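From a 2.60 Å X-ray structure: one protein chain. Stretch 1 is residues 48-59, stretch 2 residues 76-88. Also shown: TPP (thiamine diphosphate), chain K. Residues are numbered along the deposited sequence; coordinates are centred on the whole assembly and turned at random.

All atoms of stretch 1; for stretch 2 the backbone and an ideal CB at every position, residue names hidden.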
# COMPACT_ATOMS: atom_id res chain seq x y z
N LEU C 48 11.14 13.08 -24.63
CA LEU C 48 12.49 12.53 -24.31
C LEU C 48 12.60 12.14 -22.83
O LEU C 48 13.67 11.60 -22.46
CB LEU C 48 13.54 13.57 -24.66
CG LEU C 48 13.51 14.03 -26.09
CD1 LEU C 48 14.52 15.11 -26.29
CD2 LEU C 48 13.85 12.91 -27.01
N HIS C 49 11.53 12.34 -22.07
CA HIS C 49 11.50 12.32 -20.60
C HIS C 49 10.04 12.11 -20.21
O HIS C 49 9.16 12.68 -20.86
CB HIS C 49 12.16 13.60 -20.06
CG HIS C 49 12.21 13.64 -18.58
ND1 HIS C 49 13.11 12.87 -17.88
CD2 HIS C 49 11.43 14.25 -17.67
CE1 HIS C 49 12.89 12.98 -16.57
NE2 HIS C 49 11.85 13.82 -16.42
N GLU C 50 9.77 11.25 -19.24
CA GLU C 50 8.40 10.72 -18.99
C GLU C 50 7.55 11.81 -18.35
O GLU C 50 6.35 11.84 -18.60
CB GLU C 50 8.48 9.49 -18.11
CG GLU C 50 9.12 8.31 -18.82
CD GLU C 50 10.65 8.23 -18.88
OE1 GLU C 50 11.37 9.19 -18.38
OE2 GLU C 50 11.17 7.21 -19.44
N GLY C 51 8.16 12.66 -17.53
CA GLY C 51 7.45 13.80 -16.92
C GLY C 51 6.93 14.78 -17.96
O GLY C 51 5.78 15.26 -17.85
N ALA C 52 7.73 15.03 -18.98
CA ALA C 52 7.33 15.83 -20.15
C ALA C 52 6.21 15.11 -20.89
O ALA C 52 5.19 15.76 -21.18
CB ALA C 52 8.54 16.07 -21.03
N VAL C 53 6.39 13.82 -21.19
CA VAL C 53 5.35 13.01 -21.89
C VAL C 53 4.01 13.20 -21.19
O VAL C 53 2.98 13.43 -21.80
CB VAL C 53 5.74 11.52 -21.85
CG1 VAL C 53 4.57 10.60 -22.15
CG2 VAL C 53 6.92 11.24 -22.74
N LEU C 54 4.05 13.07 -19.89
CA LEU C 54 2.81 12.93 -19.15
C LEU C 54 2.17 14.31 -19.01
O LEU C 54 0.94 14.42 -19.20
CB LEU C 54 3.14 12.25 -17.83
CG LEU C 54 1.89 11.78 -17.14
CD1 LEU C 54 2.06 10.35 -16.71
CD2 LEU C 54 1.54 12.76 -16.01
N SER C 55 2.98 15.33 -18.76
CA SER C 55 2.50 16.73 -18.72
C SER C 55 1.96 17.17 -20.09
O SER C 55 0.95 17.89 -20.10
CB SER C 55 3.58 17.65 -18.25
OG SER C 55 3.80 17.51 -16.86
N MET C 56 2.60 16.77 -21.20
CA MET C 56 2.06 17.01 -22.57
C MET C 56 0.67 16.36 -22.68
O MET C 56 -0.26 17.00 -23.20
CB MET C 56 2.98 16.41 -23.65
CG MET C 56 4.01 17.36 -24.18
SD MET C 56 5.36 16.55 -25.14
CE MET C 56 4.32 15.64 -26.25
N ALA C 57 0.54 15.11 -22.22
CA ALA C 57 -0.71 14.36 -22.28
C ALA C 57 -1.75 15.13 -21.48
O ALA C 57 -2.88 15.26 -21.94
CB ALA C 57 -0.49 12.98 -21.73
N ASP C 58 -1.33 15.67 -20.34
CA ASP C 58 -2.23 16.40 -19.41
C ASP C 58 -2.77 17.63 -20.15
O ASP C 58 -4.00 17.82 -20.19
CB ASP C 58 -1.51 16.74 -18.10
CG ASP C 58 -2.44 17.01 -16.91
OD1 ASP C 58 -3.65 16.72 -17.04
OD2 ASP C 58 -1.98 17.54 -15.84
N GLY C 59 -1.88 18.42 -20.75
CA GLY C 59 -2.31 19.61 -21.48
C GLY C 59 -3.28 19.25 -22.58
O GLY C 59 -4.30 19.94 -22.77
N UNK C 76 11.15 2.48 -13.98
CA UNK C 76 12.03 3.68 -14.15
C UNK C 76 11.29 4.78 -14.91
O UNK C 76 11.36 5.96 -14.47
CB UNK C 76 13.32 3.31 -14.90
N UNK C 77 10.60 4.43 -16.00
CA UNK C 77 9.75 5.34 -16.81
C UNK C 77 8.51 5.81 -16.05
O UNK C 77 8.21 7.03 -16.10
CB UNK C 77 9.31 4.64 -18.10
N UNK C 78 7.79 4.91 -15.36
CA UNK C 78 6.58 5.23 -14.56
C UNK C 78 6.94 6.16 -13.40
O UNK C 78 6.20 7.16 -13.20
CB UNK C 78 5.93 3.95 -14.02
N UNK C 79 8.01 5.83 -12.66
CA UNK C 79 8.52 6.61 -11.53
C UNK C 79 8.84 8.05 -11.95
O UNK C 79 8.45 8.99 -11.21
CB UNK C 79 9.77 5.94 -10.95
N UNK C 80 9.51 8.25 -13.09
CA UNK C 80 9.87 9.59 -13.62
C UNK C 80 8.61 10.47 -13.81
O UNK C 80 8.77 11.74 -13.83
CB UNK C 80 10.61 9.45 -14.95
N UNK C 81 7.40 9.87 -13.88
CA UNK C 81 6.12 10.56 -14.16
C UNK C 81 5.27 10.83 -12.90
O UNK C 81 4.24 11.51 -13.00
CB UNK C 81 5.30 9.72 -15.14
N UNK C 82 5.69 10.36 -11.73
CA UNK C 82 4.91 10.50 -10.47
C UNK C 82 4.66 11.96 -10.13
O UNK C 82 3.56 12.30 -9.75
CB UNK C 82 5.64 9.83 -9.31
N UNK C 83 5.68 12.80 -10.28
CA UNK C 83 5.56 14.25 -10.02
C UNK C 83 4.47 14.86 -10.87
O UNK C 83 3.55 15.53 -10.32
CB UNK C 83 6.89 14.96 -10.29
N UNK C 84 4.54 14.61 -12.18
CA UNK C 84 3.58 15.18 -13.15
C UNK C 84 2.17 14.71 -12.81
O UNK C 84 1.26 15.52 -12.83
CB UNK C 84 3.94 14.78 -14.58
N UNK C 85 2.05 13.45 -12.40
CA UNK C 85 0.76 12.76 -12.15
C UNK C 85 0.01 13.45 -11.01
O UNK C 85 -1.22 13.44 -11.06
CB UNK C 85 0.99 11.28 -11.81
N UNK C 86 0.71 14.04 -10.05
CA UNK C 86 0.07 14.81 -8.95
C UNK C 86 -0.81 15.92 -9.54
O UNK C 86 -1.90 16.17 -9.00
CB UNK C 86 1.12 15.41 -8.02
N UNK C 87 -0.34 16.61 -10.58
CA UNK C 87 -1.11 17.73 -11.17
C UNK C 87 -2.40 17.15 -11.75
O UNK C 87 -3.45 17.77 -11.58
CB UNK C 87 -0.31 18.46 -12.25
N UNK C 88 -2.31 15.97 -12.37
CA UNK C 88 -3.46 15.29 -13.03
C UNK C 88 -4.57 15.00 -12.02
O UNK C 88 -5.75 15.22 -12.34
CB UNK C 88 -3.01 13.99 -13.69
N1' TPP K . 13.12 5.54 -20.13
C2' TPP K . 13.81 5.26 -19.02
CM2 TPP K . 13.67 6.19 -17.86
N3' TPP K . 14.62 4.21 -18.86
C4' TPP K . 14.75 3.37 -19.89
N4' TPP K . 15.55 2.31 -19.71
C5' TPP K . 14.08 3.59 -21.12
C6' TPP K . 13.26 4.70 -21.17
C7' TPP K . 14.23 2.65 -22.29
N3 TPP K . 15.57 2.69 -22.89
C2 TPP K . 16.53 1.84 -22.53
S1 TPP K . 17.70 1.70 -23.77
C5 TPP K . 17.13 3.20 -24.45
C4 TPP K . 15.96 3.59 -23.89
CM4 TPP K . 15.17 4.81 -24.24
C6 TPP K . 17.92 3.90 -25.52
C7 TPP K . 18.82 5.01 -24.98
O7 TPP K . 19.52 5.64 -26.09
PA TPP K . 21.08 6.05 -25.97
O1A TPP K . 21.38 6.50 -24.58
O2A TPP K . 21.26 6.92 -27.16
O3A TPP K . 21.90 4.69 -26.14
PB TPP K . 22.30 3.87 -27.45
O1B TPP K . 23.76 3.48 -27.30
O2B TPP K . 21.39 2.68 -27.45
O3B TPP K . 22.06 4.81 -28.61

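Position 76 lies in a helix, its CA-to-CB bond sideways to stretch 1, with nothing of stretch 1 within 5.5 Å of its ideal CB. Many residues would suit it, small polar ones included, since the cofactor lies nearby. It is Ser76, whose OG stops 3.9 Å from N3' of TPP.

At position 77 the ideal CB would sit 3.4 Å from OE2 of Glu50, the atom that approaches N1' of TPP at 2.7 Å. A CB would already touch OE2, so glycine or a small residue suits it. The residue is Gly77, which has no side chain; its O lies 3.1 Å from CG of Glu50, while its N lies 4.0 Å from TPP CM2.

Positions 78 and 79 point away from stretch 1, which sets no demand on either. They are Ser78, in the m rotamer, and Gly79, which opens a type I turn ending at position 82.

Position 80 faces stretch 1 squarely. Its ideal CB is 3.5 Å from OE1 of Glu50 and 4.5 Å from CE1 of His49, so a carboxylate waits within reach of a short donor; asparagine, serine or threonine could answer it, whereas an acid would set like charges together. Asn80 is found. With chi1 at -81°, its ND2 donates to OE1 of Glu50 at 3.2 Å and an N-H...O angle of 157°, and the same ND2 lies 3.5 Å from TPP CM2. One carboxylate thus meets the amide through OE1 and the cofactor through OE2. The backbone contributes as well: a water donates to Asn80 O at 2.6 Å and is hydrogen-bonded to NE2 of His49 at 3.3 Å, linking the turn to the N-cap residue of helix 50-59.

At position 81 the CB points toward Leu54, with CD1 3.7 Å away, and the CA lies 4.5 Å from CA of Gly51. Such close backbones favour a small apolar residue. Ala81 places its CB 3.7 Å from CD1 of Leu54.

Position 82 points away and could take many side chains; it is Met82. Position 83, sideways and free of contacts, is not limited by stretch 1, so many residues would do; it is Gly83.

Position 84 is tighter. Its ideal CB falls 3.4 Å from CD2 of Leu54, 3.6 Å from OG of Ser55 and 3.8 Å from O of Gly51, leaving little beyond a methyl group. Ala84 supplies just that, its CB packing 3.5 Å from CD2 of Leu54.

The CA-to-CB bond at position 85 points sideways, its ideal CB 4.5 Å from CD2 of Leu54, so a flexible apolar chain could reach back. Leu85 brings its CD1 to 3.7 Å from CD2 of Leu54.

Position 86 points away, and stretch 1 leaves the choice open; it is Thr86, whose OG1 donates to O of Gly83 at 2.6 Å.

Positions 87 and 88 both point toward stretch 1, their ideal CBs 4.1 and 4.3 Å from OD2 of Asp58, which invites polar or donor groups. Asn87 makes no hydrogen bond to Asp58; its OD1 and ND2 are hydrogen-bonded elsewhere in the structure. Ser88 does, weakly, OG donating to OD2 of Asp58 at 3.4 Å.

Stretch 2 (76-88) SGSGNAMGALTNS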
# COMPACT_ATOMS: atom_id res chain seq x y z
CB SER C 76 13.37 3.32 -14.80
OG SER C 76 13.24 2.30 -15.79
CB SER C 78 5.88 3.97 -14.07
OG SER C 78 5.37 3.30 -15.18
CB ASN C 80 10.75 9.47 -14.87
CG ASN C 80 12.22 9.21 -14.57
OD1 ASN C 80 12.70 9.39 -13.44
ND2 ASN C 80 12.97 8.81 -15.58
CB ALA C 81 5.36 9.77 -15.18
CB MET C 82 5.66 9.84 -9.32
CG MET C 82 5.73 8.34 -9.51
SD MET C 82 4.74 7.50 -8.30
CE MET C 82 3.11 8.16 -8.70
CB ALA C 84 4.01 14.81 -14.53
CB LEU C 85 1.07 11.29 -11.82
CG LEU C 85 0.12 10.26 -12.37
CD1 LEU C 85 -0.50 10.67 -13.70
CD2 LEU C 85 0.84 8.93 -12.49
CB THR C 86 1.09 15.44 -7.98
OG1 THR C 86 1.90 16.48 -8.59
CG2 THR C 86 1.95 14.37 -7.32
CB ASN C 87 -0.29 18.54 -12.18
CG ASN C 87 0.68 19.48 -11.48
OD1 ASN C 87 0.33 20.15 -10.52
ND2 ASN C 87 1.91 19.53 -11.94
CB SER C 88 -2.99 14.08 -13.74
OG SER C 88 -1.84 14.41 -14.54
O HOH W 1 10.95 13.17 -13.36
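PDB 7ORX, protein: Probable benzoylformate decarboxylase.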